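Local coordinates for hypothetical protein PA2201 (Pseudomonas aeruginosa, PDB 2FEF) that is of unknown function but probably acts as a PoNi-type immunity protein, protecting its bacterium against a PoNe-type DNase toxin, at residues P137-Y146 and V172-L181; T198-Q206 and R245-W253. All blocks are in the same frame, centred on the assembly; numbering follows the deposited sequence.

Contact 1 (P137-Y146 and V172-L181); sequences PALAPRTGQY and VLQFDTDRLL
Arg142 and Asp176 meet with their side chains at about a right angle, yet their flat ends are nearly coplanar, the guanidinium and carboxylate planes lying 26° apart. The salt bridge runs from Arg142 NE to Asp176 OD1 (2.9 Å), which receives it on its syn lone pair; a weak second bond from NH2 reaches the same oxygen. Asp176 OD2 accepts from a water that in turn takes the Arg142 backbone N-H, so both carboxylate oxygens are tied to one residue. Beyond the contact, Arg142 NH1 forms a salt bridge with Glu197, so one guanidinium is held between two carboxylates.

Tyr146 also crosses its acid at about a right angle, but here ring and carboxylate planes are 78° apart. Its OH donates to the syn lone pair of Asp178 OD1 at 2.8 Å, and this oxygen additionally caps the following helix through a weak bond from Leu181 N. A chi1 of -169° carries the Tyr146 ring out to Asp178, and Leu181 points back against it, with CD1 3.6 Å from Tyr146 CE1. The Pro141 ring covers Asp176 O, a buried carbonyl without a hydrogen-bond partner, its CG 3.3 Å from that oxygen.

Leu139 and Leu173 run alongside each other in the same sense, with Leu139 CB 3.7 Å from Leu173 CD2. The Val172 side chain passes at a slant, and its CG1 touches the same CB, while the bond from Leu139 N to Val172 O (3.1 Å) joins the two backbones. Farther along, the Gln174 amide packs on Pro137 and shares a water with Ala138 N.

The contact thus joins the loop before helix 146-158 to the connection between helices 165-172 and 179-189. Ala138 and Leu139 rest on helix 97-127, whereas Leu139, Leu173 and Leu181 pack against helix 146-158.

Contact 2 (T198-Q206 and R245-W253); sequences TFHPRPFGQ and RRLTGPYAW
Leu247 donates its backbone N-H to Arg202 O in the one hydrogen bond between the segments (2.9 Å, 167° at the hydrogen). The same oxygen receives a CA-H...O contact from Arg246, so the two backbones are joined at the carbonyl of the cis peptide bond between Arg202 and Pro203.

Apolar and aromatic contacts flank this bond. Leu247 CD2 sits over one face of the His200 ring in a CH-pi contact, 3.9 Å from the centroid. Phe204 and Trp253 come from opposite directions with planes at 26°, but they are slid so far apart that the rings barely overlap; Phe204 CZ nevertheless reaches Trp253 CH2 at 3.5 Å. Pro203 CG lies at the edge of the indole, in its plane, and over one face of the Arg246 guanidinium.

The two arginines lie close together, their guanidinium planes 23° apart. Arg202, bent at chi2 and chi3, folds its CG over the centre of the Arg245 guanidinium, and Arg202 NE stands 3.4 Å from Arg245 NE.

Both NE atoms are donors, so the paired arginines gain no hydrogen bond from each other, and their like charges probably oppose the close approach. Cohesion probably comes from the backbone bond and the Leu247, Pro203 and aromatic packing, while Arg246 NE bonds to the backbone O of Gln229 and Trp253 NE1 to Tyr230 OH, both on helix 223-234.

Overall arrangement
The two contacts follow one another along the chain, contact 1 closing before contact 2 opens, and their centres lie 13 Å apart. Segment 198-206 bridges them: Phe199 N probably bonds to Asp178 OD2 and His200 NE2 to Pro141 O, each at 2.9 Å. Tyr146 of contact 1 also meets the rings of His200 and Phe204 of contact 2, with planes at about 55° and 50°, so a continuous aromatic patch runs on to Trp253. Helix 146-158 borders both contacts. Contact 2 also approaches the subunit interface, where Tyr251 OH bonds to Asp50 OD1 of the second subunit.

Contact 1 (P137-Y146 and V172-L181)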
loop_
_atom_site.group_PDB
_atom_site.type_symbol
_atom_site.label_atom_id
_atom_site.label_comp_id
_atom_site.label_asym_id
_atom_site.label_seq_id
_atom_site.Cartn_x
_atom_site.Cartn_y
_atom_site.Cartn_z
ATOM N N PRO B 137 25.081 -4.747 8.801
ATOM C CA PRO B 137 24.779 -3.323 8.793
ATOM C C PRO B 137 23.407 -3.046 8.189
ATOM O O PRO B 137 22.875 -3.888 7.447
ATOM C CB PRO B 137 25.851 -2.725 7.865
ATOM C CG PRO B 137 26.902 -3.779 7.691
ATOM C CD PRO B 137 26.301 -5.097 8.052
ATOM N N ALA B 138 22.865 -1.857 8.468
ATOM C CA ALA B 138 21.589 -1.409 7.886
ATOM C C ALA B 138 21.599 -1.573 6.359
ATOM O O ALA B 138 20.584 -1.955 5.738
ATOM C CB ALA B 138 21.325 0.038 8.246
ATOM N N LEU B 139 22.750 -1.299 5.768
ATOM C CA LEU B 139 22.945 -1.527 4.341
ATOM C C LEU B 139 24.206 -2.352 4.167
ATOM O O LEU B 139 25.307 -1.917 4.502
ATOM C CB LEU B 139 23.007 -0.188 3.585
ATOM C CG LEU B 139 22.715 -0.098 2.088
ATOM C CD1 LEU B 139 21.483 -0.904 1.643
ATOM C CD2 LEU B 139 22.585 1.376 1.697
ATOM N N ALA B 140 24.037 -3.568 3.655
ATOM C CA ALA B 140 25.140 -4.530 3.551
ATOM C C ALA B 140 25.598 -4.592 2.108
ATOM O O ALA B 140 24.968 -5.289 1.298
ATOM C CB ALA B 140 24.682 -5.898 3.999
ATOM N N PRO B 141 26.673 -3.853 1.771
ATOM C CA PRO B 141 27.059 -3.686 0.370
ATOM C C PRO B 141 27.611 -4.966 -0.256
ATOM O O PRO B 141 27.612 -5.095 -1.456
ATOM C CB PRO B 141 28.168 -2.631 0.449
ATOM C CG PRO B 141 27.868 -1.884 1.674
ATOM C CD PRO B 141 27.542 -3.035 2.638
ATOM N N ARG B 142 28.037 -5.934 0.562
ATOM C CA ARG B 142 28.530 -7.210 -0.004
ATOM C C ARG B 142 27.413 -8.027 -0.649
ATOM O O ARG B 142 27.677 -8.933 -1.476
ATOM C CB ARG B 142 29.259 -8.035 1.075
ATOM C CG ARG B 142 30.670 -7.524 1.334
ATOM C CD ARG B 142 31.275 -8.189 2.601
ATOM N NE ARG B 142 32.458 -7.453 3.043
ATOM C CZ ARG B 142 33.680 -7.655 2.569
ATOM N NH1 ARG B 142 33.901 -8.592 1.654
ATOM N NH2 ARG B 142 34.690 -6.922 3.005
ATOM N N THR B 143 26.175 -7.728 -0.258
ATOM C CA THR B 143 24.997 -8.397 -0.802
ATOM C C THR B 143 24.395 -7.656 -2.011
ATOM O O THR B 143 24.955 -6.681 -2.491
ATOM C CB THR B 143 23.926 -8.490 0.245
ATOM O OG1 THR B 143 23.410 -7.177 0.509
ATOM C CG2 THR B 143 24.506 -9.083 1.551
ATOM N N GLY B 144 23.217 -8.099 -2.441
ATOM C CA GLY B 144 22.458 -7.423 -3.495
ATOM C C GLY B 144 22.017 -6.001 -3.176
ATOM O O GLY B 144 21.462 -5.338 -4.037
ATOM N N GLN B 145 22.241 -5.558 -1.936
ATOM C CA GLN B 145 21.871 -4.203 -1.531
ATOM C C GLN B 145 22.807 -3.152 -2.085
ATOM O O GLN B 145 22.495 -1.965 -2.005
ATOM C CB GLN B 145 21.868 -4.051 -0.007
ATOM C CG GLN B 145 20.609 -4.539 0.691
ATOM C CD GLN B 145 20.637 -4.272 2.190
ATOM O OE1 GLN B 145 21.437 -4.854 2.916
ATOM N NE2 GLN B 145 19.757 -3.379 2.657
ATOM N N TYR B 146 23.963 -3.576 -2.592
ATOM C CA TYR B 146 25.017 -2.655 -3.069
ATOM C C TYR B 146 24.484 -1.452 -3.872
ATOM O O TYR B 146 24.956 -0.353 -3.660
ATOM C CB TYR B 146 26.042 -3.405 -3.926
ATOM C CG TYR B 146 27.307 -2.630 -4.244
ATOM C CD1 TYR B 146 28.405 -2.650 -3.359
ATOM C CD2 TYR B 146 27.450 -1.934 -5.460
ATOM C CE1 TYR B 146 29.589 -1.971 -3.652
ATOM C CE2 TYR B 146 28.625 -1.247 -5.750
ATOM C CZ TYR B 146 29.689 -1.276 -4.865
ATOM O OH TYR B 146 30.847 -0.598 -5.164
ATOM N N VAL B 172 25.408 3.727 8.422
ATOM C CA VAL B 172 24.581 2.891 7.543
ATOM C C VAL B 172 25.386 1.703 7.000
ATOM O O VAL B 172 24.864 0.567 6.953
ATOM C CB VAL B 172 23.918 3.696 6.372
ATOM C CG1 VAL B 172 22.927 2.820 5.590
ATOM C CG2 VAL B 172 23.198 4.947 6.887
ATOM N N LEU B 173 26.627 1.954 6.558
ATOM C CA LEU B 173 27.436 0.890 5.955
ATOM C C LEU B 173 28.387 0.231 6.944
ATOM O O LEU B 173 28.957 -0.812 6.628
ATOM C CB LEU B 173 28.238 1.404 4.728
ATOM C CG LEU B 173 27.512 2.247 3.689
ATOM C CD1 LEU B 173 28.470 2.562 2.494
ATOM C CD2 LEU B 173 26.251 1.607 3.190
ATOM N N GLN B 174 28.587 0.868 8.107
ATOM C CA GLN B 174 29.559 0.429 9.126
ATOM C C GLN B 174 30.935 0.216 8.499
ATOM O O GLN B 174 31.631 -0.769 8.792
ATOM C CB GLN B 174 29.068 -0.826 9.872
ATOM C CG GLN B 174 27.725 -0.635 10.563
ATOM C CD GLN B 174 27.305 -1.837 11.415
ATOM O OE1 GLN B 174 28.027 -2.832 11.530
ATOM N NE2 GLN B 174 26.129 -1.744 12.007
ATOM N N PHE B 175 31.313 1.148 7.614
ATOM C CA PHE B 175 32.594 1.132 6.925
ATOM C C PHE B 175 32.890 -0.127 6.118
ATOM O O PHE B 175 34.035 -0.385 5.777
ATOM C CB PHE B 175 33.760 1.476 7.880
ATOM C CG PHE B 175 33.923 2.954 8.121
ATOM C CD1 PHE B 175 34.608 3.753 7.204
ATOM C CD2 PHE B 175 33.417 3.540 9.261
ATOM C CE1 PHE B 175 34.771 5.117 7.435
ATOM C CE2 PHE B 175 33.573 4.903 9.503
ATOM C CZ PHE B 175 34.229 5.689 8.588
ATOM N N ASP B 176 31.857 -0.889 5.780
ATOM C CA ASP B 176 32.042 -2.101 4.958
ATOM C C ASP B 176 31.935 -1.689 3.477
ATOM O O ASP B 176 30.959 -1.982 2.795
ATOM C CB ASP B 176 31.000 -3.169 5.341
ATOM C CG ASP B 176 31.309 -4.574 4.758
ATOM O OD1 ASP B 176 32.422 -4.818 4.248
ATOM O OD2 ASP B 176 30.408 -5.435 4.820
ATOM N N THR B 177 32.967 -1.005 3.006
ATOM C CA THR B 177 33.001 -0.437 1.685
ATOM C C THR B 177 34.071 -1.174 0.874
ATOM O O THR B 177 35.035 -1.705 1.460
ATOM C CB THR B 177 33.381 1.054 1.764
ATOM O OG1 THR B 177 34.529 1.203 2.613
ATOM C CG2 THR B 177 32.234 1.869 2.350
ATOM N N ASP B 178 33.885 -1.220 -0.448
ATOM C CA ASP B 178 34.871 -1.777 -1.371
ATOM C C ASP B 178 35.592 -0.683 -2.161
ATOM O O ASP B 178 35.451 0.499 -1.839
ATOM C CB ASP B 178 34.226 -2.835 -2.295
ATOM C CG ASP B 178 33.340 -2.238 -3.387
ATOM O OD1 ASP B 178 32.874 -1.073 -3.275
ATOM O OD2 ASP B 178 33.077 -2.975 -4.372
ATOM N N ARG B 179 36.358 -1.055 -3.187
ATOM C CA ARG B 179 37.230 -0.089 -3.852
ATOM C C ARG B 179 36.442 1.096 -4.424
ATOM O O ARG B 179 36.768 2.258 -4.159
ATOM C CB ARG B 179 38.053 -0.748 -4.950
ATOM C CG ARG B 179 39.014 0.244 -5.675
ATOM C CD ARG B 179 39.994 -0.481 -6.566
ATOM N NE ARG B 179 41.082 -1.085 -5.811
ATOM C CZ ARG B 179 42.061 -1.809 -6.356
ATOM N NH1 ARG B 179 42.067 -2.031 -7.664
ATOM N NH2 ARG B 179 43.028 -2.315 -5.590
ATOM N N LEU B 180 35.396 0.790 -5.180
ATOM C CA LEU B 180 34.571 1.848 -5.785
ATOM C C LEU B 180 33.930 2.765 -4.734
ATOM O O LEU B 180 34.015 3.990 -4.846
ATOM C CB LEU B 180 33.498 1.279 -6.736
ATOM C CG LEU B 180 32.491 2.318 -7.267
ATOM C CD1 LEU B 180 33.153 3.399 -8.141
ATOM C CD2 LEU B 180 31.343 1.652 -8.003
ATOM N N LEU B 181 33.312 2.180 -3.716
ATOM C CA LEU B 181 32.682 3.007 -2.677
ATOM C C LEU B 181 33.730 3.875 -1.969
ATOM O O LEU B 181 33.450 5.044 -1.642
ATOM C CB LEU B 181 31.893 2.161 -1.649
ATOM C CG LEU B 181 30.654 1.405 -2.171
ATOM C CD1 LEU B 181 29.996 0.530 -1.054
ATOM C CD2 LEU B 181 29.639 2.350 -2.899
HETATM O O HOH W 1 24.048 -0.143 10.336
HETATM O O HOH W 2 28.031 -6.250 3.375
#

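Contact 2 (T198-Q206 and R245-W253)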
loop_
_atom_site.group_PDB
_atom_site.type_symbol
_atom_site.label_atom_id
_atom_site.label_comp_id
_atom_site.label_asym_id
_atom_site.label_seq_id
_atom_site.Cartn_x
_atom_site.Cartn_y
_atom_site.Cartn_z
ATOM N N THR B 198 36.512 -5.813 -4.704
ATOM C CA THR B 198 35.326 -5.405 -5.468
ATOM C C THR B 198 34.205 -6.396 -5.102
ATOM O O THR B 198 34.304 -7.595 -5.404
ATOM C CB THR B 198 35.610 -5.422 -6.978
ATOM O OG1 THR B 198 36.650 -4.477 -7.284
ATOM C CG2 THR B 198 34.351 -5.061 -7.792
ATOM N N PHE B 199 33.163 -5.901 -4.435
ATOM C CA PHE B 199 32.088 -6.767 -3.967
ATOM C C PHE B 199 31.292 -7.432 -5.091
ATOM O O PHE B 199 30.800 -8.541 -4.919
ATOM C CB PHE B 199 31.153 -6.027 -3.001
ATOM C CG PHE B 199 31.829 -5.573 -1.720
ATOM C CD1 PHE B 199 33.048 -6.125 -1.312
ATOM C CD2 PHE B 199 31.251 -4.585 -0.934
ATOM C CE1 PHE B 199 33.674 -5.687 -0.145
ATOM C CE2 PHE B 199 31.856 -4.163 0.245
ATOM C CZ PHE B 199 33.064 -4.713 0.636
ATOM N N HIS B 200 31.168 -6.735 -6.226
ATOM C CA HIS B 200 30.374 -7.208 -7.357
ATOM C C HIS B 200 31.186 -7.005 -8.638
ATOM O O HIS B 200 31.097 -5.957 -9.275
ATOM C CB HIS B 200 29.043 -6.467 -7.373
ATOM C CG HIS B 200 28.293 -6.602 -6.082
ATOM N ND1 HIS B 200 27.445 -7.658 -5.834
ATOM C CD2 HIS B 200 28.299 -5.848 -4.955
ATOM C CE1 HIS B 200 26.954 -7.547 -4.610
ATOM N NE2 HIS B 200 27.437 -6.442 -4.067
ATOM N N PRO B 201 32.025 -7.999 -8.982
ATOM C CA PRO B 201 32.977 -7.878 -10.070
ATOM C C PRO B 201 32.316 -7.603 -11.432
ATOM O O PRO B 201 32.950 -7.039 -12.317
ATOM C CB PRO B 201 33.711 -9.235 -10.064
ATOM C CG PRO B 201 33.476 -9.801 -8.698
ATOM C CD PRO B 201 32.114 -9.312 -8.305
ATOM N N ARG B 202 31.047 -7.981 -11.573
ATOM C CA ARG B 202 30.264 -7.684 -12.788
ATOM C C ARG B 202 29.173 -6.689 -12.362
ATOM O O ARG B 202 28.235 -7.075 -11.695
ATOM C CB ARG B 202 29.594 -8.971 -13.288
ATOM C CG ARG B 202 30.476 -9.929 -14.114
ATOM C CD ARG B 202 31.757 -10.419 -13.441
ATOM N NE ARG B 202 31.569 -11.319 -12.294
ATOM C CZ ARG B 202 32.498 -12.170 -11.843
ATOM N NH1 ARG B 202 32.243 -12.928 -10.785
ATOM N NH2 ARG B 202 33.683 -12.265 -12.445
ATOM N N PRO B 203 29.259 -5.421 -12.779
ATOM C CA PRO B 203 30.195 -4.810 -13.730
ATOM C C PRO B 203 31.492 -4.217 -13.170
ATOM O O PRO B 203 32.384 -3.876 -13.933
ATOM C CB PRO B 203 29.362 -3.666 -14.319
ATOM C CG PRO B 203 28.518 -3.174 -13.177
ATOM C CD PRO B 203 28.226 -4.453 -12.329
ATOM N N PHE B 204 31.580 -4.066 -11.857
ATOM C CA PHE B 204 32.556 -3.145 -11.281
ATOM C C PHE B 204 34.041 -3.536 -11.341
ATOM O O PHE B 204 34.909 -2.673 -11.205
ATOM C CB PHE B 204 32.133 -2.775 -9.860
ATOM C CG PHE B 204 30.748 -2.218 -9.774
ATOM C CD1 PHE B 204 29.738 -2.933 -9.133
ATOM C CD2 PHE B 204 30.444 -0.967 -10.337
ATOM C CE1 PHE B 204 28.431 -2.421 -9.066
ATOM C CE2 PHE B 204 29.160 -0.440 -10.225
ATOM C CZ PHE B 204 28.164 -1.162 -9.622
ATOM N N GLY B 205 34.330 -4.823 -11.552
ATOM C CA GLY B 205 35.709 -5.271 -11.781
ATOM C C GLY B 205 36.333 -4.651 -13.020
ATOM O O GLY B 205 37.555 -4.551 -13.112
ATOM N N GLN B 206 35.488 -4.215 -13.959
ATOM C CA GLN B 206 35.927 -3.590 -15.222
ATOM C C GLN B 206 36.456 -2.160 -15.045
ATOM O O GLN B 206 36.923 -1.552 -16.016
ATOM C CB GLN B 206 34.790 -3.619 -16.269
ATOM C CG GLN B 206 34.327 -5.051 -16.632
ATOM C CD GLN B 206 35.417 -5.843 -17.327
ATOM O OE1 GLN B 206 35.912 -6.842 -16.802
ATOM N NE2 GLN B 206 35.823 -5.381 -18.498
ATOM N N ARG B 245 25.719 -12.301 -15.349
ATOM C CA ARG B 245 25.988 -12.116 -13.933
ATOM C C ARG B 245 26.112 -10.655 -13.486
ATOM O O ARG B 245 26.318 -10.363 -12.294
ATOM C CB ARG B 245 27.127 -13.026 -13.446
ATOM C CG ARG B 245 28.422 -12.774 -14.087
ATOM C CD ARG B 245 29.316 -14.001 -14.108
ATOM N NE ARG B 245 30.677 -13.699 -14.590
ATOM C CZ ARG B 245 30.978 -13.039 -15.713
ATOM N NH1 ARG B 245 30.020 -12.571 -16.495
ATOM N NH2 ARG B 245 32.245 -12.831 -16.061
ATOM N N ARG B 246 25.911 -9.719 -14.419
ATOM C CA ARG B 246 25.921 -8.319 -14.041
ATOM C C ARG B 246 24.902 -7.969 -12.938
ATOM O O ARG B 246 23.704 -8.337 -12.974
ATOM C CB ARG B 246 25.730 -7.430 -15.272
ATOM C CG ARG B 246 26.013 -5.955 -14.966
ATOM C CD ARG B 246 25.132 -5.146 -15.858
ATOM N NE ARG B 246 25.405 -3.719 -16.016
ATOM C CZ ARG B 246 24.766 -2.748 -15.366
ATOM N NH1 ARG B 246 23.848 -3.005 -14.421
ATOM N NH2 ARG B 246 25.021 -1.487 -15.704
ATOM N N LEU B 247 25.384 -7.270 -11.920
ATOM C CA LEU B 247 24.499 -6.805 -10.879
ATOM C C LEU B 247 23.574 -5.765 -11.508
ATOM O O LEU B 247 23.991 -4.961 -12.359
ATOM C CB LEU B 247 25.301 -6.143 -9.752
ATOM C CG LEU B 247 24.509 -5.737 -8.497
ATOM C CD1 LEU B 247 24.085 -7.012 -7.778
ATOM C CD2 LEU B 247 25.379 -4.854 -7.608
ATOM N N THR B 248 22.316 -5.792 -11.102
ATOM C CA THR B 248 21.370 -4.725 -11.476
ATOM C C THR B 248 20.709 -4.201 -10.197
ATOM O O THR B 248 20.693 -4.891 -9.157
ATOM C CB THR B 248 20.282 -5.228 -12.466
ATOM O OG1 THR B 248 19.488 -6.236 -11.811
ATOM C CG2 THR B 248 20.940 -5.795 -13.769
ATOM N N GLY B 249 20.179 -2.997 -10.260
ATOM C CA GLY B 249 19.546 -2.367 -9.082
ATOM C C GLY B 249 18.362 -1.551 -9.568
ATOM O O GLY B 249 18.456 -0.322 -9.661
ATOM N N PRO B 250 17.238 -2.222 -9.895
ATOM C CA PRO B 250 16.101 -1.475 -10.438
ATOM C C PRO B 250 15.458 -0.543 -9.399
ATOM O O PRO B 250 14.691 0.330 -9.775
ATOM C CB PRO B 250 15.111 -2.576 -10.826
ATOM C CG PRO B 250 15.428 -3.710 -9.895
ATOM C CD PRO B 250 16.945 -3.668 -9.810
ATOM N N TYR B 251 15.772 -0.720 -8.116
ATOM C CA TYR B 251 15.188 0.140 -7.073
ATOM C C TYR B 251 16.002 1.396 -6.749
ATOM O O TYR B 251 15.495 2.277 -6.016
ATOM C CB TYR B 251 14.905 -0.650 -5.762
ATOM C CG TYR B 251 13.842 -1.703 -5.935
ATOM C CD1 TYR B 251 12.494 -1.380 -5.732
ATOM C CD2 TYR B 251 14.178 -3.027 -6.320
ATOM C CE1 TYR B 251 11.494 -2.343 -5.880
ATOM C CE2 TYR B 251 13.166 -3.998 -6.515
ATOM C CZ TYR B 251 11.841 -3.639 -6.279
ATOM O OH TYR B 251 10.818 -4.541 -6.416
ATOM N N ALA B 252 17.258 1.494 -7.222
ATOM C CA ALA B 252 18.088 2.655 -6.845
ATOM C C ALA B 252 19.007 3.157 -7.962
ATOM O O ALA B 252 19.352 4.323 -7.994
ATOM C CB ALA B 252 18.918 2.358 -5.602
ATOM N N TRP B 253 19.397 2.260 -8.857
ATOM C CA TRP B 253 20.537 2.526 -9.780
ATOM C C TRP B 253 20.047 2.568 -11.230
ATOM O O TRP B 253 20.276 3.559 -11.971
ATOM C CB TRP B 253 21.567 1.418 -9.484
ATOM C CG TRP B 253 22.757 1.266 -10.392
ATOM C CD1 TRP B 253 23.363 2.221 -11.153
ATOM C CD2 TRP B 253 23.469 0.062 -10.609
ATOM N NE1 TRP B 253 24.444 1.680 -11.834
ATOM C CE2 TRP B 253 24.527 0.351 -11.512
ATOM C CE3 TRP B 253 23.315 -1.253 -10.140
ATOM C CZ2 TRP B 253 25.421 -0.628 -11.947
ATOM C CZ3 TRP B 253 24.218 -2.219 -10.581
ATOM C CH2 TRP B 253 25.254 -1.892 -11.453
#